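Local atomic coordinates of odorant-binding protein 2a (Homo sapiens, PDB entry 4RUN), a protein that binds and transports small hydrophobic volatile molecules, with higher affinity for aldehydes and large fatty acids, as an odorant carrier of the lipocalin family. Residues A[13-19]-A[112-118]; A[35-39]-A[48-52]; A[58-62]-A[150-154]. The protein carries 2 engineered substitutions. The contacts are given in a common frame with arbitrary orientation. Residues are numbered along the deposited sequence.

Interaction 1: residues A[13-19]-A[112-118]; sequences TWYVKAM and NLVGRNP. Engineered in segment 112-118: Asn-112 (natural residue Lys).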
ATOM      1  N   THR A  13      -4.984 -12.407  -2.679  1.00 80.92           N
ATOM      2  CA  THR A  13      -5.331 -11.536  -1.560  1.00 77.19           C
ATOM      3  C   THR A  13      -4.074 -11.074  -0.809  1.00 74.77           C
ATOM      4  O   THR A  13      -3.161 -11.863  -0.572  1.00 76.17           O
ATOM      5  CB  THR A  13      -6.307 -12.237  -0.589  1.00 76.90           C
ATOM      6  OG1 THR A  13      -7.535 -12.504  -1.262  1.00 78.73           O
ATOM      7  CG2 THR A  13      -6.598 -11.370   0.638  1.00 73.66           C
ATOM      8  N   TRP A  14      -4.036  -9.780  -0.482  1.00 71.06           N
ATOM      9  CA  TRP A  14      -3.024  -9.200   0.394  1.00 67.77           C
ATOM     10  C   TRP A  14      -3.701  -8.409   1.501  1.00 62.65           C
ATOM     11  O   TRP A  14      -4.812  -7.923   1.350  1.00 62.63           O
ATOM     12  CB  TRP A  14      -2.115  -8.244  -0.356  1.00 67.13           C
ATOM     13  CG  TRP A  14      -1.235  -8.857  -1.360  1.00 71.42           C
ATOM     14  CD1 TRP A  14      -1.536  -9.120  -2.657  1.00 75.04           C
ATOM     15  CD2 TRP A  14       0.124  -9.236  -1.180  1.00 74.07           C
ATOM     16  NE1 TRP A  14      -0.452  -9.648  -3.299  1.00 77.47           N
ATOM     17  CE2 TRP A  14       0.584  -9.734  -2.414  1.00 78.37           C
ATOM     18  CE3 TRP A  14       1.000  -9.213  -0.095  1.00 74.11           C
ATOM     19  CZ2 TRP A  14       1.883 -10.208  -2.595  1.00 81.65           C
ATOM     20  CZ3 TRP A  14       2.290  -9.686  -0.276  1.00 75.51           C
ATOM     21  CH2 TRP A  14       2.716 -10.174  -1.518  1.00 79.42           C
ATOM     22  N   TYR A  15      -3.001  -8.278   2.611  1.00 60.51           N
ATOM     23  CA  TYR A  15      -3.508  -7.578   3.757  1.00 59.48           C
ATOM     24  C   TYR A  15      -2.561  -6.434   4.070  1.00 57.56           C
ATOM     25  O   TYR A  15      -1.344  -6.635   4.145  1.00 58.09           O
ATOM     26  CB  TYR A  15      -3.600  -8.521   4.952  1.00 61.21           C
ATOM     27  CG  TYR A  15      -4.626  -9.605   4.787  1.00 67.23           C
ATOM     28  CD1 TYR A  15      -5.953  -9.385   5.150  1.00 69.50           C
ATOM     29  CD2 TYR A  15      -4.285 -10.850   4.253  1.00 70.93           C
ATOM     30  CE1 TYR A  15      -6.910 -10.370   4.987  1.00 73.17           C
ATOM     31  CE2 TYR A  15      -5.235 -11.849   4.092  1.00 74.27           C
ATOM     32  CZ  TYR A  15      -6.548 -11.601   4.459  1.00 75.86           C
ATOM     33  OH  TYR A  15      -7.518 -12.569   4.300  1.00 78.54           O
ATOM     34  N   VAL A  16      -3.129  -5.242   4.254  1.00 53.92           N
ATOM     35  CA  VAL A  16      -2.377  -4.043   4.611  1.00 49.83           C
ATOM     36  C   VAL A  16      -2.299  -3.938   6.127  1.00 48.25           C
ATOM     37  O   VAL A  16      -3.309  -3.728   6.791  1.00 50.76           O
ATOM     38  CB  VAL A  16      -3.064  -2.786   4.072  1.00 49.09           C
ATOM     39  CG1 VAL A  16      -2.263  -1.560   4.456  1.00 48.14           C
ATOM     40  CG2 VAL A  16      -3.277  -2.875   2.556  1.00 49.85           C
ATOM     41  N   LYS A  17      -1.098  -4.074   6.671  1.00 46.10           N
ATOM     42  CA  LYS A  17      -0.909  -4.209   8.118  1.00 44.12           C
ATOM     43  C   LYS A  17      -0.423  -2.927   8.766  1.00 41.62           C
ATOM     44  O   LYS A  17      -0.667  -2.679   9.938  1.00 44.92           O
ATOM     45  CB  LYS A  17       0.096  -5.322   8.382  1.00 45.93           C
ATOM     46  CG  LYS A  17      -0.274  -6.640   7.721  1.00 48.36           C
ATOM     47  CD  LYS A  17       0.824  -7.662   7.889  1.00 50.67           C
ATOM     48  CE  LYS A  17       0.300  -9.037   7.553  1.00 53.56           C
ATOM     49  NZ  LYS A  17       1.342 -10.094   7.627  1.00 55.83           N
ATOM     50  N   ALA A  18       0.279  -2.110   8.003  1.00 39.61           N
ATOM     51  CA  ALA A  18       0.724  -0.830   8.507  1.00 38.36           C
ATOM     52  C   ALA A  18       0.877   0.089   7.341  1.00 39.02           C
ATOM     53  O   ALA A  18       0.972  -0.363   6.201  1.00 40.62           O
ATOM     54  CB  ALA A  18       2.041  -0.967   9.239  1.00 38.72           C
ATOM     55  N   MET A  19       0.906   1.380   7.636  1.00 39.79           N
ATOM     56  CA  MET A  19       0.889   2.414   6.626  1.00 40.69           C
ATOM     57  C   MET A  19       1.751   3.595   7.097  1.00 40.38           C
ATOM     58  O   MET A  19       1.829   3.857   8.296  1.00 39.97           O
ATOM     59  CB  MET A  19      -0.560   2.782   6.415  1.00 44.63           C
ATOM     60  CG  MET A  19      -0.841   3.725   5.277  1.00 48.79           C
ATOM     61  SD  MET A  19      -2.527   3.471   4.655  1.00 50.15           S
ATOM     62  CE  MET A  19      -2.433   4.696   3.335  1.00 48.45           C
ATOM     63  N   ASN A 112       3.336   0.976   2.497  1.00 47.12           N
ATOM     64  CA  ASN A 112       2.393   0.069   3.117  1.00 46.74           C
ATOM     65  C   ASN A 112       3.037  -1.275   3.362  1.00 46.62           C
ATOM     66  O   ASN A 112       3.678  -1.839   2.475  1.00 50.93           O
ATOM     67  CB  ASN A 112       1.157  -0.086   2.240  1.00 48.85           C
ATOM     68  CG  ASN A 112       0.503   1.243   1.932  1.00 50.45           C
ATOM     69  OD1 ASN A 112      -0.108   1.851   2.797  1.00 51.72           O
ATOM     70  ND2 ASN A 112       0.661   1.713   0.711  1.00 53.94           N
ATOM     71  N   LEU A 113       2.889  -1.763   4.583  1.00 43.16           N
ATOM     72  CA  LEU A 113       3.326  -3.089   4.937  1.00 42.70           C
ATOM     73  C   LEU A 113       2.232  -4.038   4.516  1.00 44.31           C
ATOM     74  O   LEU A 113       1.096  -3.928   4.981  1.00 45.38           O
ATOM     75  CB  LEU A 113       3.560  -3.183   6.442  1.00 41.02           C
ATOM     76  CG  LEU A 113       4.040  -4.539   6.949  1.00 42.35           C
ATOM     77  CD1 LEU A 113       5.392  -4.873   6.353  1.00 43.84           C
ATOM     78  CD2 LEU A 113       4.115  -4.538   8.460  1.00 42.32           C
ATOM     79  N   VAL A 114       2.576  -4.993   3.666  1.00 47.75           N
ATOM     80  CA  VAL A 114       1.591  -5.911   3.115  1.00 51.06           C
ATOM     81  C   VAL A 114       2.041  -7.369   3.219  1.00 55.12           C
ATOM     82  O   VAL A 114       3.229  -7.673   3.123  1.00 56.13           O
ATOM     83  CB  VAL A 114       1.275  -5.556   1.647  1.00 52.58           C
ATOM     84  CG1 VAL A 114       0.608  -4.201   1.593  1.00 50.42           C
ATOM     85  CG2 VAL A 114       2.538  -5.536   0.783  1.00 53.91           C
ATOM     86  N   GLY A 115       1.082  -8.270   3.426  1.00 58.49           N
ATOM     87  CA  GLY A 115       1.388  -9.687   3.506  1.00 62.20           C
ATOM     88  C   GLY A 115       0.219 -10.572   3.157  1.00 67.15           C
ATOM     89  O   GLY A 115      -0.923 -10.132   3.089  1.00 71.11           O
ATOM     90  N   ARG A 116       0.517 -11.834   2.919  1.00 70.74           N
ATOM     91  CA  ARG A 116      -0.508 -12.801   2.583  1.00 75.76           C
ATOM     92  C   ARG A 116      -1.318 -13.163   3.809  1.00 76.36           C
ATOM     93  O   ARG A 116      -2.531 -13.393   3.747  1.00 79.88           O
ATOM     94  CB  ARG A 116       0.157 -14.046   2.032  1.00 80.39           C
ATOM     95  CG  ARG A 116       0.877 -13.786   0.728  1.00 82.10           C
ATOM     96  CD  ARG A 116      -0.128 -13.574  -0.370  1.00 83.71           C
ATOM     97  NE  ARG A 116       0.493 -13.649  -1.680  1.00 87.94           N
ATOM     98  CZ  ARG A 116      -0.167 -13.455  -2.812  1.00 91.74           C
ATOM     99  NH1 ARG A 116       0.473 -13.538  -3.968  1.00 94.97           N
ATOM    100  NH2 ARG A 116      -1.467 -13.174  -2.782  1.00 92.36           N
ATOM    101  N   ASN A 117      -0.618 -13.212   4.927  1.00 74.67           N
ATOM    102  CA  ASN A 117      -1.190 -13.615   6.174  1.00 75.66           C
ATOM    103  C   ASN A 117      -1.676 -12.353   6.828  1.00 70.93           C
ATOM    104  O   ASN A 117      -0.943 -11.382   6.854  1.00 67.69           O
ATOM    105  CB  ASN A 117      -0.103 -14.263   7.029  1.00 78.03           C
ATOM    106  CG  ASN A 117      -0.657 -15.254   8.005  1.00 82.81           C
ATOM    107  OD1 ASN A 117      -1.299 -16.224   7.609  1.00 89.18           O
ATOM    108  ND2 ASN A 117      -0.438 -15.010   9.289  1.00 82.20           N
ATOM    109  N   PRO A 118      -2.903 -12.357   7.364  1.00 72.43           N
ATOM    110  CA  PRO A 118      -3.473 -11.130   7.932  1.00 70.89           C
ATOM    111  C   PRO A 118      -2.888 -10.765   9.290  1.00 69.63           C
ATOM    112  O   PRO A 118      -3.031  -9.617   9.735  1.00 73.56           O
ATOM    113  CB  PRO A 118      -4.952 -11.478   8.087  1.00 74.08           C
ATOM    114  CG  PRO A 118      -4.953 -12.957   8.324  1.00 76.46           C
ATOM    115  CD  PRO A 118      -3.789 -13.520   7.561  1.00 75.49           C
TER
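Strands 13-19 and 112-115 run antiparallel, their axes 4.6 Å apart at closest approach. Two backbone hydrogen bonds pair Tyr-15 with Gly-115 (Tyr-15 N to Gly-115 O 2.8 Å, Gly-115 N to Tyr-15 O 3.0 Å). Lys-17 and Ala-18 both lie opposite Leu-113 in a beta bulge, whose two hydrogen bonds are Lys-17 N to Leu-113 O (2.8 Å) and Leu-113 N to Ala-18 O (2.9 Å); the Lys-17 phi/psi of -103/-28 lets the register slip by one.

Apolar contacts form on both faces. On one, Val-16 CG2 meets Val-114 CG1 at 4.2 Å. On the other, covered by helix 122-134, Ala-18 CB touches Leu-113 CB (3.9 Å) and both side chains reach Leu-125 and Phe-128, while Pro-118 CB sits squarely over the Tyr-15 ring, a CH-pi contact 3.6 Å from its centroid.

The polar contacts centre on Arg-116. Its guanidinium lies flat on Trp-14 (centres 4.2 Å apart, planes at 18°) as an off-centre cation-pi contact, its NH2 binds Thr-13 O (3.1 Å), and its NH1 reaches back to Thr-11 O. The indole NE1 is satisfied by Ile-10 O. Separately, Lys-17 NZ hydrogen-bonds Asn-119 O and forms a salt bridge with Asp-94. The engineered Asn-112 puts OD1 3.2 Å from Met-19 CG.

Joining the first and last long strands closes the barrel, and an arginine stacked on the tryptophan of the G-x-W motif is a hallmark of the lipocalin fold.

Interaction 2: residues A[35-39]-A[48-52]; sequences SPVKV and EATFT
This is the antiparallel beta hairpin of strands 33-41 and 47-55 in the lipocalin barrel. Segments 37-39 and 48-52 are extended (phi/psi Lys-38 -100/116, Thr-50 -126/133), the closest approach of their axes 4.6 Å, N-to-C directions at 163°. Lys-38 faces Thr-50 as a hydrogen-bonded pair (CA-CA 5.2 Å), with Lys-38 N to Thr-50 O 3.0 Å and Thr-50 N to Lys-38 O 2.9 Å. Val-39 faces Ala-49 as a non-hydrogen-bonded pair (CA-CA 4.3 Å).

The small Ala-49 leaves a hollow that two t-rotamer valines fill: Val-37 CG1 stands 4.0 Å and Val-39 CG2 4.3 Å from Ala-49 CB. Val-37 CG2 also rests 4.0 Å from Phe-51 CB, while the p rotamer of Phe-51 carries its ring away from 35-39. On the other face the Lys-38 side chain leads away, and Thr-50 (p) turns OG1 to Lys-38 O, 3.2 Å.

Beyond Val-37/Phe-51 (CA-CA 4.9 Å) regular pairing stops: Pro-36 (-65/152) points away and Ser-35 comes opposite Thr-52 (CA-CA 5.3 Å). Ser-35 N donates to Thr-52 O (2.9 Å), and p-rotamer Ser-35 OG accepts from Thr-52 N at 2.8 Å.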
ATOM      1  N   SER A  35      -9.901  -2.861   3.721  1.00 54.76           N
ATOM      2  CA  SER A  35     -10.265  -4.226   3.364  1.00 56.06           C
ATOM      3  C   SER A  35      -9.036  -4.986   2.893  1.00 56.38           C
ATOM      4  O   SER A  35      -7.965  -4.397   2.765  1.00 55.38           O
ATOM      5  CB  SER A  35     -11.311  -4.193   2.253  1.00 58.77           C
ATOM      6  OG  SER A  35     -10.752  -3.723   1.033  1.00 57.56           O
ATOM      7  N   PRO A  36      -9.177  -6.301   2.627  1.00 61.78           N
ATOM      8  CA  PRO A  36      -8.123  -7.006   1.895  1.00 63.34           C
ATOM      9  C   PRO A  36      -7.984  -6.468   0.481  1.00 64.69           C
ATOM     10  O   PRO A  36      -8.952  -5.962  -0.081  1.00 66.53           O
ATOM     11  CB  PRO A  36      -8.617  -8.460   1.852  1.00 66.40           C
ATOM     12  CG  PRO A  36      -9.582  -8.574   2.978  1.00 66.69           C
ATOM     13  CD  PRO A  36     -10.230  -7.228   3.080  1.00 65.80           C
ATOM     14  N   VAL A  37      -6.785  -6.580  -0.074  1.00 65.01           N
ATOM     15  CA  VAL A  37      -6.520  -6.146  -1.426  1.00 67.34           C
ATOM     16  C   VAL A  37      -6.515  -7.356  -2.349  1.00 72.90           C
ATOM     17  O   VAL A  37      -5.731  -8.283  -2.159  1.00 73.51           O
ATOM     18  CB  VAL A  37      -5.155  -5.444  -1.510  1.00 67.82           C
ATOM     19  CG1 VAL A  37      -4.930  -4.886  -2.911  1.00 70.16           C
ATOM     20  CG2 VAL A  37      -5.053  -4.342  -0.457  1.00 64.22           C
ATOM     21  N   LYS A  38      -7.401  -7.354  -3.340  1.00 79.61           N
ATOM     22  CA  LYS A  38      -7.438  -8.428  -4.328  1.00 87.62           C
ATOM     23  C   LYS A  38      -6.732  -7.976  -5.584  1.00 88.31           C
ATOM     24  O   LYS A  38      -7.151  -7.018  -6.225  1.00 89.74           O
ATOM     25  CB  LYS A  38      -8.877  -8.861  -4.616  1.00 94.78           C
ATOM     26  CG  LYS A  38      -9.548  -9.450  -3.380  1.00100.50           C
ATOM     27  CD  LYS A  38     -10.682 -10.414  -3.701  1.00108.90           C
ATOM     28  CE  LYS A  38     -11.159 -11.128  -2.438  1.00109.35           C
ATOM     29  NZ  LYS A  38     -12.145 -12.206  -2.736  1.00113.62           N
ATOM     30  N   VAL A  39      -5.639  -8.663  -5.906  1.00 89.82           N
ATOM     31  CA  VAL A  39      -4.824  -8.364  -7.071  1.00 89.77           C
ATOM     32  C   VAL A  39      -5.075  -9.431  -8.138  1.00 93.86           C
ATOM     33  O   VAL A  39      -4.902 -10.619  -7.878  1.00 96.37           O
ATOM     34  CB  VAL A  39      -3.328  -8.323  -6.684  1.00 87.52           C
ATOM     35  CG1 VAL A  39      -2.456  -7.963  -7.879  1.00 90.16           C
ATOM     36  CG2 VAL A  39      -3.107  -7.326  -5.555  1.00 82.26           C
ATOM     37  N   GLU A  48      -4.286  -5.476 -11.602  1.00 94.19           N
ATOM     38  CA  GLU A  48      -5.344  -4.660 -11.089  1.00 89.22           C
ATOM     39  C   GLU A  48      -5.517  -5.003  -9.636  1.00 83.61           C
ATOM     40  O   GLU A  48      -5.618  -6.178  -9.284  1.00 82.29           O
ATOM     41  CB  GLU A  48      -6.613  -4.976 -11.838  1.00 94.12           C
ATOM     42  CG  GLU A  48      -7.816  -4.172 -11.412  1.00 92.65           C
ATOM     43  CD  GLU A  48      -9.033  -4.648 -12.146  1.00 97.89           C
ATOM     44  OE1 GLU A  48      -9.476  -5.777 -11.869  1.00100.24           O
ATOM     45  OE2 GLU A  48      -9.508  -3.915 -13.029  1.00100.69           O
ATOM     46  N   ALA A  49      -5.530  -3.969  -8.801  1.00 77.69           N
ATOM     47  CA  ALA A  49      -5.737  -4.128  -7.376  1.00 72.96           C
ATOM     48  C   ALA A  49      -7.080  -3.515  -7.023  1.00 70.05           C
ATOM     49  O   ALA A  49      -7.385  -2.411  -7.454  1.00 68.80           O
ATOM     50  CB  ALA A  49      -4.619  -3.443  -6.607  1.00 69.20           C
ATOM     51  N   THR A  50      -7.867  -4.229  -6.223  1.00 69.42           N
ATOM     52  CA  THR A  50      -9.181  -3.751  -5.778  1.00 68.26           C
ATOM     53  C   THR A  50      -9.250  -3.803  -4.260  1.00 64.00           C
ATOM     54  O   THR A  50      -8.849  -4.794  -3.664  1.00 65.41           O
ATOM     55  CB  THR A  50     -10.349  -4.567  -6.386  1.00 72.33           C
ATOM     56  OG1 THR A  50     -10.131  -5.972  -6.207  1.00 75.68           O
ATOM     57  CG2 THR A  50     -10.483  -4.272  -7.856  1.00 75.49           C
ATOM     58  N   PHE A  51      -9.721  -2.725  -3.640  1.00 60.02           N
ATOM     59  CA  PHE A  51      -9.861  -2.665  -2.186  1.00 58.11           C
ATOM     60  C   PHE A  51     -10.748  -1.493  -1.787  1.00 58.41           C
ATOM     61  O   PHE A  51     -11.098  -0.647  -2.609  1.00 57.96           O
ATOM     62  CB  PHE A  51      -8.503  -2.514  -1.501  1.00 54.53           C
ATOM     63  CG  PHE A  51      -7.755  -1.290  -1.919  1.00 53.12           C
ATOM     64  CD1 PHE A  51      -6.939  -1.315  -3.037  1.00 54.37           C
ATOM     65  CD2 PHE A  51      -7.862  -0.109  -1.196  1.00 51.82           C
ATOM     66  CE1 PHE A  51      -6.246  -0.187  -3.433  1.00 53.87           C
ATOM     67  CE2 PHE A  51      -7.170   1.029  -1.585  1.00 51.13           C
ATOM     68  CZ  PHE A  51      -6.363   0.989  -2.708  1.00 52.20           C
ATOM     69  N   THR A  52     -11.114  -1.464  -0.510  1.00 58.28           N
ATOM     70  CA  THR A  52     -11.890  -0.371   0.051  1.00 57.29           C
ATOM     71  C   THR A  52     -11.247   0.075   1.346  1.00 55.67           C
ATOM     72  O   THR A  52     -10.491  -0.678   1.961  1.00 56.85           O
ATOM     73  CB  THR A  52     -13.346  -0.795   0.317  1.00 59.12           C
ATOM     74  OG1 THR A  52     -13.396  -1.787   1.348  1.00 58.27           O
ATOM     75  CG2 THR A  52     -13.972  -1.358  -0.939  1.00 61.67           C
TER

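Interaction 3: residues A[58-62]-A[150-154]; sequences RCIQK and SCVLE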
ATOM      1  N   ARG A  58     -16.496   7.980   5.569  1.00 67.51           N
ATOM      2  CA  ARG A  58     -16.698   7.758   4.140  1.00 63.99           C
ATOM      3  C   ARG A  58     -16.035   6.460   3.700  1.00 61.55           C
ATOM      4  O   ARG A  58     -14.835   6.290   3.891  1.00 56.28           O
ATOM      5  CB  ARG A  58     -16.093   8.921   3.335  1.00 60.99           C
ATOM      6  CG  ARG A  58     -16.351  10.334   3.886  1.00 59.61           C
ATOM      7  CD  ARG A  58     -17.720  10.871   3.519  1.00 59.33           C
ATOM      8  NE  ARG A  58     -17.933  10.897   2.084  1.00 57.31           N
ATOM      9  CZ  ARG A  58     -19.094  11.196   1.514  1.00 58.75           C
ATOM     10  NH1 ARG A  58     -20.145  11.502   2.256  1.00 61.00           N
ATOM     11  NH2 ARG A  58     -19.211  11.186   0.196  1.00 59.08           N
ATOM     12  N   CYS A  59     -16.812   5.551   3.113  1.00 63.82           N
ATOM     13  CA  CYS A  59     -16.265   4.341   2.494  1.00 63.52           C
ATOM     14  C   CYS A  59     -15.767   4.649   1.092  1.00 63.31           C
ATOM     15  O   CYS A  59     -16.537   5.103   0.249  1.00 66.08           O
ATOM     16  CB  CYS A  59     -17.319   3.255   2.384  1.00 69.07           C
ATOM     17  SG  CYS A  59     -16.744   1.833   1.440  1.00 70.73           S
ATOM     18  N   ILE A  60     -14.497   4.380   0.824  1.00 59.28           N
ATOM     19  CA  ILE A  60     -13.933   4.694  -0.480  1.00 58.02           C
ATOM     20  C   ILE A  60     -13.467   3.433  -1.203  1.00 60.69           C
ATOM     21  O   ILE A  60     -12.780   2.585  -0.637  1.00 58.17           O
ATOM     22  CB  ILE A  60     -12.816   5.743  -0.357  1.00 54.99           C
ATOM     23  CG1 ILE A  60     -13.425   7.087   0.040  1.00 54.74           C
ATOM     24  CG2 ILE A  60     -12.076   5.911  -1.677  1.00 54.42           C
ATOM     25  CD1 ILE A  60     -12.486   7.989   0.787  1.00 52.67           C
ATOM     26  N   GLN A  61     -13.883   3.325  -2.461  1.00 66.02           N
ATOM     27  CA  GLN A  61     -13.632   2.172  -3.290  1.00 71.25           C
ATOM     28  C   GLN A  61     -12.544   2.500  -4.281  1.00 73.96           C
ATOM     29  O   GLN A  61     -12.569   3.572  -4.880  1.00 79.03           O
ATOM     30  CB  GLN A  61     -14.917   1.889  -4.055  1.00 77.60           C
ATOM     31  CG  GLN A  61     -14.979   0.536  -4.725  1.00 84.33           C
ATOM     32  CD  GLN A  61     -16.310  -0.144  -4.488  1.00 90.13           C
ATOM     33  OE1 GLN A  61     -17.365   0.488  -4.556  1.00 91.84           O
ATOM     34  NE2 GLN A  61     -16.267  -1.439  -4.195  1.00 93.03           N
ATOM     35  N   LYS A  62     -11.603   1.576  -4.460  1.00 74.57           N
ATOM     36  CA  LYS A  62     -10.483   1.764  -5.369  1.00 74.12           C
ATOM     37  C   LYS A  62     -10.344   0.542  -6.253  1.00 75.68           C
ATOM     38  O   LYS A  62     -10.662  -0.574  -5.853  1.00 76.50           O
ATOM     39  CB  LYS A  62      -9.188   1.984  -4.593  1.00 74.07           C
ATOM     40  CG  LYS A  62      -9.088   3.331  -3.896  1.00 75.91           C
ATOM     41  CD  LYS A  62      -8.789   4.457  -4.875  1.00 80.27           C
ATOM     42  CE  LYS A  62      -9.118   5.816  -4.274  1.00 84.44           C
ATOM     43  NZ  LYS A  62      -8.936   6.933  -5.243  1.00 87.46           N
ATOM     44  N   SER A 150     -15.067  -5.436   3.234  1.00 81.18           N
ATOM     45  CA  SER A 150     -15.435  -4.267   2.445  1.00 79.81           C
ATOM     46  C   SER A 150     -16.361  -3.358   3.245  1.00 80.23           C
ATOM     47  O   SER A 150     -17.183  -3.829   4.031  1.00 83.22           O
ATOM     48  CB  SER A 150     -16.122  -4.695   1.144  1.00 83.18           C
ATOM     49  OG  SER A 150     -16.605  -3.572   0.424  1.00 83.71           O
ATOM     50  N   CYS A 151     -16.226  -2.053   3.042  1.00 79.23           N
ATOM     51  CA  CYS A 151     -17.170  -1.102   3.635  1.00 81.46           C
ATOM     52  C   CYS A 151     -18.339  -0.813   2.709  1.00 82.86           C
ATOM     53  O   CYS A 151     -19.060   0.151   2.919  1.00 82.45           O
ATOM     54  CB  CYS A 151     -16.487   0.213   4.008  1.00 78.05           C
ATOM     55  SG  CYS A 151     -15.454   0.947   2.742  1.00 72.95           S
ATOM     56  N   VAL A 152     -18.544  -1.654   1.706  1.00 86.69           N
ATOM     57  CA  VAL A 152     -19.650  -1.441   0.788  1.00 93.76           C
ATOM     58  C   VAL A 152     -20.881  -1.971   1.508  1.00103.93           C
ATOM     59  O   VAL A 152     -21.966  -1.429   1.351  1.00112.20           O
ATOM     60  CB  VAL A 152     -19.405  -2.052  -0.617  1.00 94.46           C
ATOM     61  CG1 VAL A 152     -20.711  -2.212  -1.397  1.00 99.84           C
ATOM     62  CG2 VAL A 152     -18.424  -1.181  -1.405  1.00 90.24           C
ATOM     63  N   LEU A 153     -20.701  -2.977   2.361  1.00109.84           N
ATOM     64  CA  LEU A 153     -21.797  -3.441   3.208  1.00117.50           C
ATOM     65  C   LEU A 153     -22.292  -2.301   4.130  1.00121.38           C
ATOM     66  O   LEU A 153     -23.476  -1.938   4.074  1.00123.67           O
ATOM     67  CB  LEU A 153     -21.395  -4.699   3.986  1.00117.61           C
ATOM     68  CG  LEU A 153     -21.424  -5.982   3.131  1.00120.38           C
ATOM     69  CD1 LEU A 153     -20.274  -6.032   2.123  1.00115.65           C
ATOM     70  CD2 LEU A 153     -21.429  -7.230   4.012  1.00121.53           C
ATOM     71  N   GLU A 154     -21.392  -1.735   4.943  1.00118.65           N
ATOM     72  CA  GLU A 154     -21.661  -0.478   5.678  1.00117.38           C
ATOM     73  C   GLU A 154     -20.373   0.212   6.127  1.00112.30           C
ATOM     74  O   GLU A 154     -19.772  -0.161   7.135  1.00112.41           O
ATOM     75  CB  GLU A 154     -22.594  -0.708   6.882  1.00120.49           C
ATOM     76  CG  GLU A 154     -24.051  -0.308   6.638  1.00124.32           C
ATOM     77  CD  GLU A 154     -24.957  -0.601   7.822  1.00126.32           C
ATOM     78  OE1 GLU A 154     -24.707  -0.050   8.915  1.00124.51           O
ATOM     79  OE2 GLU A 154     -25.924  -1.378   7.659  1.00126.79           O
TER
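A covalent bond does most of the work here: the disulfide between Cys-59 SG and Cys-151 SG (2.0 Å) joins cysteines 92 positions apart in sequence and ties an edge of the sheet to the chain's C-terminal end, with little packing beside it. Only about 200 Å² is buried between the segments, and most of that belongs to the two cysteines.

Both CA-to-CB bonds point toward the opposite segment. Cys-59 takes chi1 t and Cys-151 chi1 p, and the S-S torsion of 72° lets the bridge span a CA-CA separation of 5.6 Å. Strand 58-62 is extended, whereas 150-154 has no regular structure, so the two backbones share no beta register.

Around the bridge the contacts are loose. Val-152 CG2 lies 3.5 Å from Gln-61 NE2 and 4.5 Å from Cys-59 SG, a thin flank of side chains at the surface. Within 150-154 an ST turn, closed by Val-152 N to Ser-150 OG (3.0 Å), bends the backbone around Cys-151. That cysteine is the more buried of the two: it packs on Met-54 of strand 47-55, and its N makes a weak hydrogen bond to Thr-52 OG1.

Pinning the tail that follows the barrel and its helix to strand 58-66, the fourth strand of the barrel, is the work of the disulfide found in many lipocalins.

Overall arrangement
The strand segments of the three contacts belong to one curled sheet, and the contacts pass from a buried centre to the surface. Interaction 1 is the most buried and the largest; interaction 2, partly buried, adjoins it through strands 12-21 and 33-41, where Trp-14 O lies 2.8 Å from Val-37 N, a probable hydrogen bond. Interaction 3, its centre about 17 Å from the centre of the chain, joins strand 58-66 to the loop after strand 146-147 and meets interaction 2 where Phe-51 O lies 2.9 Å from Lys-62 N. Interactions 1 and 3 do not touch. Backbone hydrogen bonds with apolar packing dominate the first two, joined in interaction 1 by a cation-pi stack, whereas interaction 3 relies on a covalent crosslink.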